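Local coordinates for protein nitrate reductase (Ulva prolifera, PDB 5YLY) that reduces nitrate to nitrite in the first step of nitrate assimilation, its FAD-bearing cytochrome b5 reductase domain probably taking electrons from NADH, at residues P26-K31 and V136-P141; H69-K74 and M87-P92; L104-Y109 and Q125-L130. All blocks are in the same frame, centred on the assembly; numbering follows the deposited sequence. Where two conformers were deposited one is given.

Contact 1 of 3, residues P26-K31 and V136-P141; sequences PFLNPK and VEVKGP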
loop_
_atom_site.group_PDB
_atom_site.type_symbol
_atom_site.label_atom_id
_atom_site.label_comp_id
_atom_site.label_asym_id
_atom_site.label_seq_id
_atom_site.Cartn_x
_atom_site.Cartn_y
_atom_site.Cartn_z
ATOM N N PRO A 26 7.168 15.903 14.714
ATOM C CA PRO A 26 6.311 14.788 14.265
ATOM C C PRO A 26 6.204 13.666 15.290
ATOM O O PRO A 26 7.061 13.538 16.165
ATOM C CB PRO A 26 7.007 14.310 12.984
ATOM C CG PRO A 26 8.450 14.607 13.213
ATOM C CD PRO A 26 8.475 15.899 14.016
ATOM N N PHE A 27 5.170 12.841 15.156
ATOM C CA PHE A 27 4.967 11.669 15.992
ATOM C C PHE A 27 6.048 10.620 15.705
ATOM O O PHE A 27 6.689 10.150 16.643
ATOM C CB PHE A 27 3.592 11.071 15.752
ATOM C CG PHE A 27 3.333 9.757 16.458
ATOM C CD1 PHE A 27 2.963 9.732 17.794
ATOM C CD2 PHE A 27 3.396 8.552 15.770
ATOM C CE1 PHE A 27 2.696 8.525 18.444
ATOM C CE2 PHE A 27 3.085 7.343 16.419
ATOM C CZ PHE A 27 2.734 7.344 17.750
ATOM N N LEU A 28 6.257 10.258 14.427
ATOM C CA LEU A 28 7.242 9.236 14.073
ATOM C C LEU A 28 8.680 9.636 14.361
ATOM O O LEU A 28 9.130 10.735 13.998
ATOM C CB LEU A 28 7.095 8.762 12.630
ATOM C CG LEU A 28 5.776 8.071 12.286
ATOM C CD1 LEU A 28 5.696 7.870 10.815
ATOM C CD2 LEU A 28 5.614 6.736 13.056
ATOM N N ASN A 29 9.384 8.728 15.049
ATOM C CA ASN A 29 10.788 8.898 15.428
ATOM C C ASN A 29 11.456 7.557 15.149
ATOM O O ASN A 29 11.124 6.568 15.800
ATOM C CB ASN A 29 10.925 9.301 16.899
ATOM C CG ASN A 29 12.352 9.528 17.314
ATOM O OD1 ASN A 29 13.292 9.060 16.664
ATOM N ND2 ASN A 29 12.545 10.208 18.429
ATOM N N PRO A 30 12.338 7.490 14.131
ATOM C CA PRO A 30 12.906 6.193 13.735
ATOM C C PRO A 30 13.760 5.500 14.800
ATOM O O PRO A 30 14.050 4.317 14.650
ATOM C CB PRO A 30 13.711 6.539 12.474
ATOM C CG PRO A 30 14.064 7.994 12.646
ATOM C CD PRO A 30 12.815 8.570 13.238
ATOM N N LYS A 31 14.106 6.210 15.885
ATOM C CA LYS A 31 14.931 5.678 16.971
ATOM C C LYS A 31 14.065 5.200 18.125
ATOM O O LYS A 31 14.612 4.662 19.096
ATOM C CB LYS A 31 15.852 6.779 17.526
ATOM C CG LYS A 31 16.806 7.428 16.543
ATOM C CD LYS A 31 17.750 8.304 17.346
ATOM C CE LYS A 31 18.418 9.377 16.539
ATOM N NZ LYS A 31 19.109 10.349 17.426
ATOM N N VAL A 136 -0.711 0.278 20.877
ATOM C CA VAL A 136 0.300 -0.435 20.101
ATOM C C VAL A 136 1.533 0.459 20.119
ATOM O O VAL A 136 1.441 1.639 20.471
ATOM C CB VAL A 136 -0.106 -0.761 18.641
ATOM C CG1 VAL A 136 -1.327 -1.679 18.578
ATOM C CG2 VAL A 136 -0.288 0.525 17.802
ATOM N N GLU A 137 2.677 -0.080 19.709
ATOM C CA GLU A 137 3.887 0.729 19.606
ATOM C C GLU A 137 4.199 0.913 18.165
ATOM O O GLU A 137 4.026 -0.009 17.372
ATOM C CB GLU A 137 5.057 0.106 20.373
ATOM C CG GLU A 137 4.925 0.347 21.860
ATOM C CD GLU A 137 6.098 -0.125 22.689
ATOM O OE1 GLU A 137 6.829 -1.030 22.231
ATOM O OE2 GLU A 137 6.271 0.400 23.814
ATOM N N VAL A 138 4.628 2.133 17.803
ATOM C CA VAL A 138 4.879 2.487 16.408
ATOM C C VAL A 138 6.301 2.964 16.195
ATOM O O VAL A 138 6.732 3.903 16.863
ATOM C CB VAL A 138 3.848 3.555 15.920
ATOM C CG1 VAL A 138 3.980 3.788 14.421
ATOM C CG2 VAL A 138 2.417 3.132 16.265
ATOM N N LYS A 139 6.996 2.376 15.209
ATOM C CA LYS A 139 8.352 2.810 14.854
ATOM C C LYS A 139 8.424 3.163 13.373
ATOM O O LYS A 139 8.044 2.371 12.507
ATOM C CB LYS A 139 9.414 1.746 15.238
ATOM C CG LYS A 139 10.845 2.192 14.883
ATOM C CD LYS A 139 11.942 1.295 15.472
ATOM C CE LYS A 139 12.318 1.731 16.865
ATOM N NZ LYS A 139 13.561 1.059 17.335
ATOM N N GLY A 140 8.956 4.331 13.085
ATOM C CA GLY A 140 9.087 4.766 11.702
ATOM C C GLY A 140 9.641 6.163 11.610
ATOM O O GLY A 140 9.886 6.772 12.641
ATOM N N PRO A 141 9.794 6.722 10.396
ATOM C CA PRO A 141 9.486 6.100 9.096
ATOM C C PRO A 141 10.484 5.046 8.670
ATOM O O PRO A 141 11.658 5.093 9.052
ATOM C CB PRO A 141 9.457 7.290 8.113
ATOM C CG PRO A 141 9.851 8.526 8.903
ATOM C CD PRO A 141 10.362 8.072 10.239
HETATM O O HOH W 1 8.395 6.156 15.943
HETATM O O HOH W 2 15.728 2.124 15.885
HETATM O O HOH W 3 13.460 1.954 20.455
#

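Contact 2 of 3, residues H69-K74 and M87-P92; sequences HMLIRK and MRAYTP. With FAD (flavin-adenine dinucleotide), chain C.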
loop_
_atom_site.group_PDB
_atom_site.type_symbol
_atom_site.label_atom_id
_atom_site.label_comp_id
_atom_site.label_asym_id
_atom_site.label_seq_id
_atom_site.Cartn_x
_atom_site.Cartn_y
_atom_site.Cartn_z
ATOM N N HIS A 69 6.770 3.673 5.267
ATOM C CA HIS A 69 5.748 2.983 6.086
ATOM C C HIS A 69 6.198 2.962 7.563
ATOM O O HIS A 69 7.208 3.579 7.916
ATOM C CB HIS A 69 5.543 1.545 5.535
ATOM C CG HIS A 69 6.752 0.652 5.635
ATOM N ND1 HIS A 69 7.659 0.537 4.592
ATOM C CD2 HIS A 69 7.119 -0.200 6.628
ATOM C CE1 HIS A 69 8.567 -0.345 4.996
ATOM N NE2 HIS A 69 8.275 -0.823 6.210
ATOM N N MET A 70 5.462 2.235 8.413
ATOM C CA MET A 70 5.763 2.147 9.845
ATOM C C MET A 70 5.761 0.701 10.305
ATOM O O MET A 70 5.139 -0.144 9.663
ATOM C CB MET A 70 4.701 2.919 10.662
ATOM C CG MET A 70 3.294 2.401 10.462
ATOM S SD MET A 70 1.889 3.303 11.216
ATOM C CE MET A 70 2.453 4.945 11.100
ATOM N N LEU A 71 6.406 0.432 11.432
ATOM C CA LEU A 71 6.363 -0.900 12.012
ATOM C C LEU A 71 5.470 -0.775 13.224
ATOM O O LEU A 71 5.631 0.136 14.046
ATOM C CB LEU A 71 7.781 -1.381 12.417
ATOM C CG LEU A 71 8.776 -1.438 11.277
ATOM C CD1 LEU A 71 10.165 -1.847 11.806
ATOM C CD2 LEU A 71 8.313 -2.394 10.189
ATOM N N ILE A 72 4.494 -1.646 13.316
ATOM C CA ILE A 72 3.572 -1.599 14.441
ATOM C C ILE A 72 3.758 -2.868 15.242
ATOM O O ILE A 72 3.848 -3.946 14.652
ATOM C CB ILE A 72 2.122 -1.452 13.941
ATOM C CG1 ILE A 72 1.974 -0.110 13.156
ATOM C CG2 ILE A 72 1.125 -1.545 15.107
ATOM C CD1 ILE A 72 0.797 0.058 12.408
ATOM N N ARG A 73 3.815 -2.731 16.563
ATOM C CA ARG A 73 4.039 -3.908 17.408
ATOM C C ARG A 73 3.226 -3.894 18.676
ATOM O O ARG A 73 2.772 -2.832 19.123
ATOM C CB ARG A 73 5.537 -4.085 17.733
ATOM C CG ARG A 73 6.071 -3.133 18.770
ATOM C CD ARG A 73 7.562 -3.337 19.007
ATOM N NE ARG A 73 7.932 -2.733 20.273
ATOM C CZ ARG A 73 9.077 -2.974 20.906
ATOM N NH1 ARG A 73 9.321 -2.409 22.081
ATOM N NH2 ARG A 73 9.990 -3.769 20.363
ATOM N N LYS A 74 3.098 -5.083 19.295
ATOM C CA LYS A 74 2.442 -5.223 20.574
ATOM C C LYS A 74 2.982 -6.443 21.297
ATOM O O LYS A 74 3.217 -7.489 20.679
ATOM C CB LYS A 74 0.902 -5.322 20.459
ATOM C CG LYS A 74 0.214 -4.959 21.782
ATOM C CD LYS A 74 -1.295 -4.933 21.714
ATOM C CE LYS A 74 -1.931 -4.842 23.099
ATOM N NZ LYS A 74 -1.514 -3.629 23.867
ATOM N N MET A 87 5.390 -7.921 15.612
ATOM C CA MET A 87 5.570 -6.698 14.828
ATOM C C MET A 87 5.309 -6.965 13.345
ATOM O O MET A 87 5.746 -8.013 12.842
ATOM C CB MET A 87 7.031 -6.238 15.076
ATOM C CG MET A 87 7.552 -5.074 14.227
ATOM S SD MET A 87 9.385 -5.183 14.197
ATOM C CE MET A 87 9.623 -6.282 12.828
ATOM N N ARG A 88 4.647 -6.004 12.640
ATOM C CA ARG A 88 4.402 -6.079 11.200
ATOM C C ARG A 88 4.470 -4.675 10.620
ATOM O O ARG A 88 4.196 -3.703 11.339
ATOM C CB ARG A 88 3.033 -6.713 10.858
ATOM C CG ARG A 88 2.841 -8.162 11.304
ATOM C CD ARG A 88 3.694 -9.171 10.550
ATOM N NE ARG A 88 3.370 -10.545 10.948
ATOM C CZ ARG A 88 4.000 -11.260 11.883
ATOM N NH1 ARG A 88 5.018 -10.739 12.561
ATOM N NH2 ARG A 88 3.607 -12.493 12.157
ATOM N N ALA A 89 4.794 -4.578 9.323
ATOM C CA ALA A 89 4.821 -3.322 8.581
ATOM C C ALA A 89 3.407 -2.929 8.132
ATOM O O ALA A 89 2.643 -3.794 7.733
ATOM C CB ALA A 89 5.698 -3.467 7.353
ATOM N N TYR A 90 3.073 -1.629 8.177
ATOM C CA TYR A 90 1.782 -1.105 7.683
ATOM C C TYR A 90 1.999 0.249 7.055
ATOM O O TYR A 90 2.797 1.063 7.553
ATOM C CB TYR A 90 0.693 -0.989 8.778
ATOM C CG TYR A 90 0.295 -2.342 9.300
ATOM C CD1 TYR A 90 -0.622 -3.141 8.605
ATOM C CD2 TYR A 90 0.926 -2.892 10.416
ATOM C CE1 TYR A 90 -0.899 -4.444 9.014
ATOM C CE2 TYR A 90 0.605 -4.177 10.866
ATOM C CZ TYR A 90 -0.258 -4.967 10.130
ATOM O OH TYR A 90 -0.467 -6.264 10.540
ATOM N N THR A 91 1.283 0.489 5.972
ATOM C CA THR A 91 1.232 1.815 5.367
ATOM C C THR A 91 -0.165 2.312 5.681
ATOM O O THR A 91 -1.157 1.789 5.146
ATOM C CB THR A 91 1.516 1.846 3.876
ATOM O OG1 THR A 91 2.817 1.329 3.632
ATOM C CG2 THR A 91 1.440 3.292 3.312
ATOM N N PRO A 92 -0.289 3.339 6.532
ATOM C CA PRO A 92 -1.646 3.849 6.846
ATOM C C PRO A 92 -2.330 4.410 5.610
ATOM O O PRO A 92 -1.664 4.771 4.629
ATOM C CB PRO A 92 -1.373 5.028 7.800
ATOM C CG PRO A 92 -0.021 4.788 8.324
ATOM C CD PRO A 92 0.761 4.070 7.268
HETATM P PA FAD C . 1.162 -13.884 9.537
HETATM O O1A FAD C . 1.050 -14.581 10.841
HETATM O O2A FAD C . 2.460 -13.137 9.332
HETATM O O5B FAD C . 0.895 -14.973 8.364
HETATM C C5B FAD C . 1.732 -14.987 7.187
HETATM C C4B FAD C . 0.884 -15.067 5.941
HETATM O O4B FAD C . 0.008 -16.216 5.989
HETATM C C3B FAD C . -0.056 -13.897 5.697
HETATM O O3B FAD C . 0.629 -12.756 5.184
HETATM C C2B FAD C . -1.054 -14.499 4.704
HETATM O O2B FAD C . -0.607 -14.394 3.358
HETATM C C1B FAD C . -1.111 -15.975 5.146
HETATM N N9A FAD C . -2.335 -16.349 5.857
HETATM C C8A FAD C . -2.453 -16.642 7.191
HETATM N N7A FAD C . -3.679 -16.914 7.574
HETATM C C5A FAD C . -4.423 -16.780 6.412
HETATM C C6A FAD C . -5.807 -16.875 6.151
HETATM N N6A FAD C . -6.737 -16.953 7.105
HETATM N N1A FAD C . -6.219 -16.720 4.871
HETATM C C2A FAD C . -5.308 -16.439 3.930
HETATM N N3A FAD C . -3.988 -16.272 4.068
HETATM C C4A FAD C . -3.606 -16.454 5.340
HETATM N N1 FAD C . -1.355 -5.392 5.597
HETATM C C2 FAD C . -2.588 -4.815 5.758
HETATM O O2 FAD C . -3.570 -5.508 6.062
HETATM N N3 FAD C . -2.733 -3.430 5.579
HETATM C C4 FAD C . -1.715 -2.543 5.232
HETATM O O4 FAD C . -1.921 -1.346 5.186
HETATM C C4X FAD C . -0.413 -3.175 5.032
HETATM N N5 FAD C . 0.594 -2.418 4.665
HETATM C C5X FAD C . 1.828 -3.033 4.436
HETATM C C6 FAD C . 2.904 -2.240 4.013
HETATM C C7 FAD C . 4.158 -2.804 3.774
HETATM C C7M FAD C . 5.275 -1.914 3.288
HETATM C C8 FAD C . 4.349 -4.201 3.959
HETATM C C8M FAD C . 5.710 -4.840 3.757
HETATM C C9 FAD C . 3.273 -4.991 4.359
HETATM C C9A FAD C . 2.016 -4.419 4.606
HETATM N N10 FAD C . 0.901 -5.197 5.050
HETATM C C10 FAD C . -0.334 -4.615 5.250
HETATM C "C1'" FAD C . 1.049 -6.609 5.447
HETATM C "C2'" FAD C . 1.386 -6.776 6.930
HETATM O "O2'" FAD C . 2.739 -6.395 7.187
HETATM C "C3'" FAD C . 1.176 -8.207 7.428
HETATM O "O3'" FAD C . 1.986 -9.104 6.678
HETATM C "C4'" FAD C . -0.286 -8.661 7.439
HETATM O "O4'" FAD C . -1.019 -7.840 8.349
HETATM C "C5'" FAD C . -0.467 -10.116 7.827
HETATM O "O5'" FAD C . 0.289 -10.373 9.030
HETATM P P FAD C . -0.216 -11.434 10.129
HETATM O O1P FAD C . 0.669 -11.364 11.313
HETATM O O2P FAD C . -1.699 -11.283 10.366
HETATM O O3P FAD C . -0.003 -12.805 9.355
#

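Contact 3 of 3, residues L104-Y109 and Q125-L130; sequences LVVKIY and QILEAL. With FAD (flavin-adenine dinucleotide), chain C.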
loop_
_atom_site.group_PDB
_atom_site.type_symbol
_atom_site.label_atom_id
_atom_site.label_comp_id
_atom_site.label_asym_id
_atom_site.label_seq_id
_atom_site.Cartn_x
_atom_site.Cartn_y
_atom_site.Cartn_z
ATOM N N LEU A 104 -5.395 2.721 9.778
ATOM C CA LEU A 104 -4.811 1.538 9.160
ATOM C C LEU A 104 -5.975 0.759 8.603
ATOM O O LEU A 104 -6.939 0.523 9.328
ATOM C CB LEU A 104 -4.113 0.602 10.175
ATOM C CG LEU A 104 -2.995 1.134 11.002
ATOM C CD1 LEU A 104 -2.497 0.003 11.910
ATOM C CD2 LEU A 104 -1.838 1.698 10.101
ATOM N N VAL A 105 -5.864 0.298 7.358
ATOM C CA VAL A 105 -6.879 -0.601 6.796
ATOM C C VAL A 105 -6.194 -1.953 6.779
ATOM O O VAL A 105 -5.142 -2.102 6.155
ATOM C CB VAL A 105 -7.361 -0.100 5.411
ATOM C CG1 VAL A 105 -8.155 -1.180 4.679
ATOM C CG2 VAL A 105 -8.189 1.160 5.584
ATOM N N VAL A 106 -6.741 -2.924 7.542
ATOM C CA VAL A 106 -6.095 -4.203 7.747
ATOM C C VAL A 106 -6.980 -5.371 7.329
ATOM O O VAL A 106 -8.119 -5.490 7.777
ATOM C CB VAL A 106 -5.568 -4.359 9.227
ATOM C CG1 VAL A 106 -4.857 -5.700 9.446
ATOM C CG2 VAL A 106 -4.651 -3.189 9.638
ATOM N N LYS A 107 -6.423 -6.258 6.509
ATOM C CA LYS A 107 -7.088 -7.518 6.153
ATOM C C LYS A 107 -6.880 -8.477 7.352
ATOM O O LYS A 107 -5.736 -8.758 7.737
ATOM C CB LYS A 107 -6.441 -8.106 4.878
ATOM C CG LYS A 107 -7.027 -9.477 4.463
ATOM C CD LYS A 107 -8.437 -9.389 3.932
ATOM C CE LYS A 107 -8.696 -10.508 2.933
ATOM N NZ LYS A 107 -9.971 -10.284 2.199
ATOM N N ILE A 108 -7.975 -8.968 7.949
ATOM C CA ILE A 108 -7.896 -9.878 9.102
ATOM C C ILE A 108 -7.849 -11.311 8.618
ATOM O O ILE A 108 -8.779 -11.770 7.960
ATOM C CB ILE A 108 -9.043 -9.623 10.143
ATOM C CG1 ILE A 108 -9.271 -8.110 10.438
ATOM C CG2 ILE A 108 -8.803 -10.414 11.445
ATOM C CD1 ILE A 108 -8.068 -7.277 10.943
ATOM N N TYR A 109 -6.739 -12.006 8.905
ATOM C CA TYR A 109 -6.550 -13.407 8.508
ATOM C C TYR A 109 -6.997 -14.236 9.672
ATOM O O TYR A 109 -6.247 -14.466 10.627
ATOM C CB TYR A 109 -5.091 -13.682 8.122
ATOM C CG TYR A 109 -4.655 -12.982 6.860
ATOM C CD1 TYR A 109 -5.181 -13.342 5.620
ATOM C CD2 TYR A 109 -3.676 -11.995 6.890
ATOM C CE1 TYR A 109 -4.767 -12.710 4.449
ATOM C CE2 TYR A 109 -3.263 -11.348 5.726
ATOM C CZ TYR A 109 -3.801 -11.718 4.507
ATOM O OH TYR A 109 -3.393 -11.076 3.362
ATOM N N GLN A 125 -4.956 -10.733 13.713
ATOM C CA GLN A 125 -5.919 -11.154 14.743
ATOM C C GLN A 125 -5.641 -10.402 16.059
ATOM O O GLN A 125 -6.582 -10.046 16.767
ATOM C CB GLN A 125 -5.920 -12.679 14.952
ATOM C CG GLN A 125 -6.400 -13.436 13.742
ATOM C CD GLN A 125 -6.273 -14.928 13.931
ATOM O OE1 GLN A 125 -7.215 -15.593 14.344
ATOM N NE2 GLN A 125 -5.116 -15.495 13.607
ATOM N N ILE A 126 -4.351 -10.106 16.365
ATOM C CA ILE A 126 -4.027 -9.314 17.557
ATOM C C ILE A 126 -4.713 -7.951 17.437
ATOM O O ILE A 126 -5.374 -7.515 18.380
ATOM C CB ILE A 126 -2.495 -9.194 17.781
ATOM C CG1 ILE A 126 -1.940 -10.532 18.336
ATOM C CG2 ILE A 126 -2.155 -8.021 18.730
ATOM C CD1 ILE A 126 -0.410 -10.680 18.170
ATOM N N LEU A 127 -4.560 -7.286 16.268
ATOM C CA LEU A 127 -5.186 -5.993 16.007
ATOM C C LEU A 127 -6.705 -6.100 16.110
ATOM O O LEU A 127 -7.315 -5.334 16.850
ATOM C CB LEU A 127 -4.795 -5.477 14.621
ATOM C CG LEU A 127 -3.314 -5.076 14.446
ATOM C CD1 LEU A 127 -3.060 -4.658 12.982
ATOM C CD2 LEU A 127 -2.945 -3.918 15.409
ATOM N N GLU A 128 -7.307 -7.098 15.445
ATOM C CA GLU A 128 -8.767 -7.295 15.486
ATOM C C GLU A 128 -9.286 -7.505 16.924
ATOM O O GLU A 128 -10.406 -7.092 17.234
ATOM C CB GLU A 128 -9.177 -8.476 14.568
ATOM C CG GLU A 128 -10.692 -8.682 14.426
ATOM C CD GLU A 128 -11.486 -7.553 13.797
ATOM O OE1 GLU A 128 -10.878 -6.643 13.192
ATOM O OE2 GLU A 128 -12.735 -7.599 13.878
ATOM N N ALA A 129 -8.462 -8.106 17.806
ATOM C CA ALA A 129 -8.882 -8.351 19.187
ATOM C C ALA A 129 -8.761 -7.092 20.060
ATOM O O ALA A 129 -9.283 -7.085 21.176
ATOM C CB ALA A 129 -8.091 -9.510 19.791
ATOM N N LEU A 130 -8.116 -6.009 19.542
ATOM C CA LEU A 130 -7.971 -4.782 20.339
ATOM C C LEU A 130 -9.278 -4.102 20.611
ATOM O O LEU A 130 -10.173 -4.140 19.771
ATOM C CB LEU A 130 -7.062 -3.760 19.658
ATOM C CG LEU A 130 -5.594 -4.113 19.437
ATOM C CD1 LEU A 130 -4.899 -2.973 18.813
ATOM C CD2 LEU A 130 -4.879 -4.500 20.770
HETATM P PA FAD C . 1.162 -13.884 9.537
HETATM O O1A FAD C . 1.050 -14.581 10.841
HETATM O O2A FAD C . 2.460 -13.137 9.332
HETATM O O5B FAD C . 0.895 -14.973 8.364
HETATM C C5B FAD C . 1.732 -14.987 7.187
HETATM C C4B FAD C . 0.884 -15.067 5.941
HETATM O O4B FAD C . 0.008 -16.216 5.989
HETATM C C3B FAD C . -0.056 -13.897 5.697
HETATM O O3B FAD C . 0.629 -12.756 5.184
HETATM C C2B FAD C . -1.054 -14.499 4.704
HETATM O O2B FAD C . -0.607 -14.394 3.358
HETATM C C1B FAD C . -1.111 -15.975 5.146
HETATM N N9A FAD C . -2.335 -16.349 5.857
HETATM C C8A FAD C . -2.453 -16.642 7.191
HETATM N N7A FAD C . -3.679 -16.914 7.574
HETATM C C5A FAD C . -4.423 -16.780 6.412
HETATM C C6A FAD C . -5.807 -16.875 6.151
HETATM N N6A FAD C . -6.737 -16.953 7.105
HETATM N N1A FAD C . -6.219 -16.720 4.871
HETATM C C2A FAD C . -5.308 -16.439 3.930
HETATM N N3A FAD C . -3.988 -16.272 4.068
HETATM C C4A FAD C . -3.606 -16.454 5.340
HETATM N N1 FAD C . -1.355 -5.392 5.597
HETATM C C2 FAD C . -2.588 -4.815 5.758
HETATM O O2 FAD C . -3.570 -5.508 6.062
HETATM N N3 FAD C . -2.733 -3.430 5.579
HETATM C C4 FAD C . -1.715 -2.543 5.232
HETATM O O4 FAD C . -1.921 -1.346 5.186
HETATM C C4X FAD C . -0.413 -3.175 5.032
HETATM N N5 FAD C . 0.594 -2.418 4.665
HETATM C C5X FAD C . 1.828 -3.033 4.436
HETATM C C6 FAD C . 2.904 -2.240 4.013
HETATM C C7 FAD C . 4.158 -2.804 3.774
HETATM C C7M FAD C . 5.275 -1.914 3.288
HETATM C C8 FAD C . 4.349 -4.201 3.959
HETATM C C8M FAD C . 5.710 -4.840 3.757
HETATM C C9 FAD C . 3.273 -4.991 4.359
HETATM C C9A FAD C . 2.016 -4.419 4.606
HETATM N N10 FAD C . 0.901 -5.197 5.050
HETATM C C10 FAD C . -0.334 -4.615 5.250
HETATM C "C1'" FAD C . 1.049 -6.609 5.447
HETATM C "C2'" FAD C . 1.386 -6.776 6.930
HETATM O "O2'" FAD C . 2.739 -6.395 7.187
HETATM C "C3'" FAD C . 1.176 -8.207 7.428
HETATM O "O3'" FAD C . 1.986 -9.104 6.678
HETATM C "C4'" FAD C . -0.286 -8.661 7.439
HETATM O "O4'" FAD C . -1.019 -7.840 8.349
HETATM C "C5'" FAD C . -0.467 -10.116 7.827
HETATM O "O5'" FAD C . 0.289 -10.373 9.030
HETATM P P FAD C . -0.216 -11.434 10.129
HETATM O O1P FAD C . 0.669 -11.364 11.313
HETATM O O2P FAD C . -1.699 -11.283 10.366
HETATM O O3P FAD C . -0.003 -12.805 9.355
#

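Contact 1 of 3, residues P26-K31 and V136-P141
Phe27 holds CG anti to its backbone N (chi1 174°), and Val138 holds CG1 in the same sense (chi1 -172°); the two side chains cross at about a right angle. The contact is made at the rim of the ring, where Phe27 CE2 lies 3.9 Å from Val138 CB, near the ring plane. Leu28 comes in obliquely beside it and sets CD2 3.6 Å from Val138 CG1. Further along, Gly140 has no side chain and the loop comes close to its backbone: Leu28 CB is 3.4 Å from Gly140 O. The ring of Pro30 continues the packing, with its CD 3.9 Å from Pro141 CD; Pro141 follows a cis peptide bond. Pro30 N has no hydrogen to offer the nearby Gly140 O, and water does the polar joining. One water accepts from Asn29 N at 2.9 Å and, weakly, from Gly140 N. A second accepts from Lys139 NZ at 2.8 Å and donates to Pro30 O, and a third bridges the same NZ to Lys31 O. Within the loop, Lys31 N donates to Asn29 OD1 (3.1 Å, N-H...O 164°), which defines an Asx turn. Leu28 and Val138 also touch Met70 of the adjoining strand. The arrangement is that of an N-terminal segment laid across strand 135-142 of the antiparallel barrel that forms the FAD-binding domain in the ferredoxin reductase superfamily.

Contact 2 of 3, residues H69-K74 and M87-P92
Met70 O is gripped by two donors from the facing strand: Tyr90 N at 2.9 Å and the weaker CA-H of Ala89. Ile72 O repeats the pattern with Arg88 N and Met87 CA, and the return bonds Met70 N to Tyr90 O and Ile72 N to Arg88 O make Met70-Tyr90 and Ile72-Arg88 antiparallel hydrogen-bonded pairs. On the face carrying Ile72 and Tyr90, these two side chains cross at about a right angle, Ile72 CD1 lying 3.6 Å from Tyr90 CD2. His69 CD2 meets Ala89 CB at 3.6 Å, while the flavin methyl C7M sits over one face of the His69 ring, offset toward the rim. Strand 85-90 and Thr91 just after it offer the cofactor a series of polar groups. Ala89 O accepts from FAD O2' at 2.7 Å, Tyr90 OH pairs with FAD O4' at 2.8 Å, and Thr91 N donates to FAD N5 at 3.3 Å. Arg88 NE reaches FAD O1P at 2.8 Å, but at 125° this bond is weak, as are those of NE and NH2 to O2A. Arg88-Ala89-Tyr90-Thr91 matches the Arg-x-Tyr-Ser/Thr flavin motif of this superfamily. Strand 69-75 bonds along its other edge to strand 135-142, and Tyr90 packs against Phe123 and Leu127 of helix 122-129 and Leu104 and Val106 of strand 101-107.

Contact 3 of 3, residues L104-Y109 and Q125-L130
Ile108 and Glu128 form the tight part of this contact, their side chains crossing at about a right angle. With Ile108 CG2 anti to the backbone N, that methyl approaches Glu128 CB to 3.7 Å, while Ile108 CG1 lies 3.5 Å from Glu128 OE1. Next to this pair the helix supplies Gln125, whose CG comes within 3.3 Å of Tyr109 O; its NE2 is angled too poorly to bond that oxygen and donates to Gly121 O and Glu119 O instead. Where several atoms meet at Ile108 and Glu128, Val106 and Leu127 make a lighter apolar touch: these two buried side chains cross at about a right angle, and Leu127 brings the single methyl CD1 to 4.0 Å from Val106 CG2. On the more open side, partly exposed Glu128 bonds Thr49 OG1 of strand 48-54 through OE1, and OE2 makes a long, weak ion pair with Lys43 of strand 34-43. Tyr109, also partly exposed, leads away from the helix to the cofactor. One face of its ring takes Lys107 CG, and the opposite face has the ribose carbon FAD C2B 3.9 Å above its centre; Tyr109 CD1 is 3.5 Å from FAD C4A of the adenine. An alanine at Tyr109 removes the ring between Lys107 CG and the ribose, and would probably leave the adenosine end of FAD freer to shift. Along the last residues of the strand, FAD N3 donates to Val105 O (2.8 Å, 169°) and Lys107 N donates to FAD O2 at 3.0 Å. The backbone thus matches the donor-acceptor pattern of the pyrimidine edge, and the N-H at O2 would probably favour negative charge building up there on flavin reduction.

From the N terminus, the loop 26-31 is the first to be used, and contact 1 closes the longest span, bringing residue 136 and those after it back to the N-terminal loop ahead of strand 34-43. Contacts 2 and 3 both nest inside that span. They are in series rather than crossed: the 69-75/85-90 hairpin closes first, then helix 122-129 folds back on strand 101-107. Contacts 1 and 2 share a sheet, where Lys139 O meets Leu71 N and Glu137 forms a salt bridge with Arg73. Ile72 and Leu104 join contact 2 to contact 3, and Val136 reaches Leu127 and Leu130. FAD touches contacts 2 and 3, tying hairpin and strand 101-107 together.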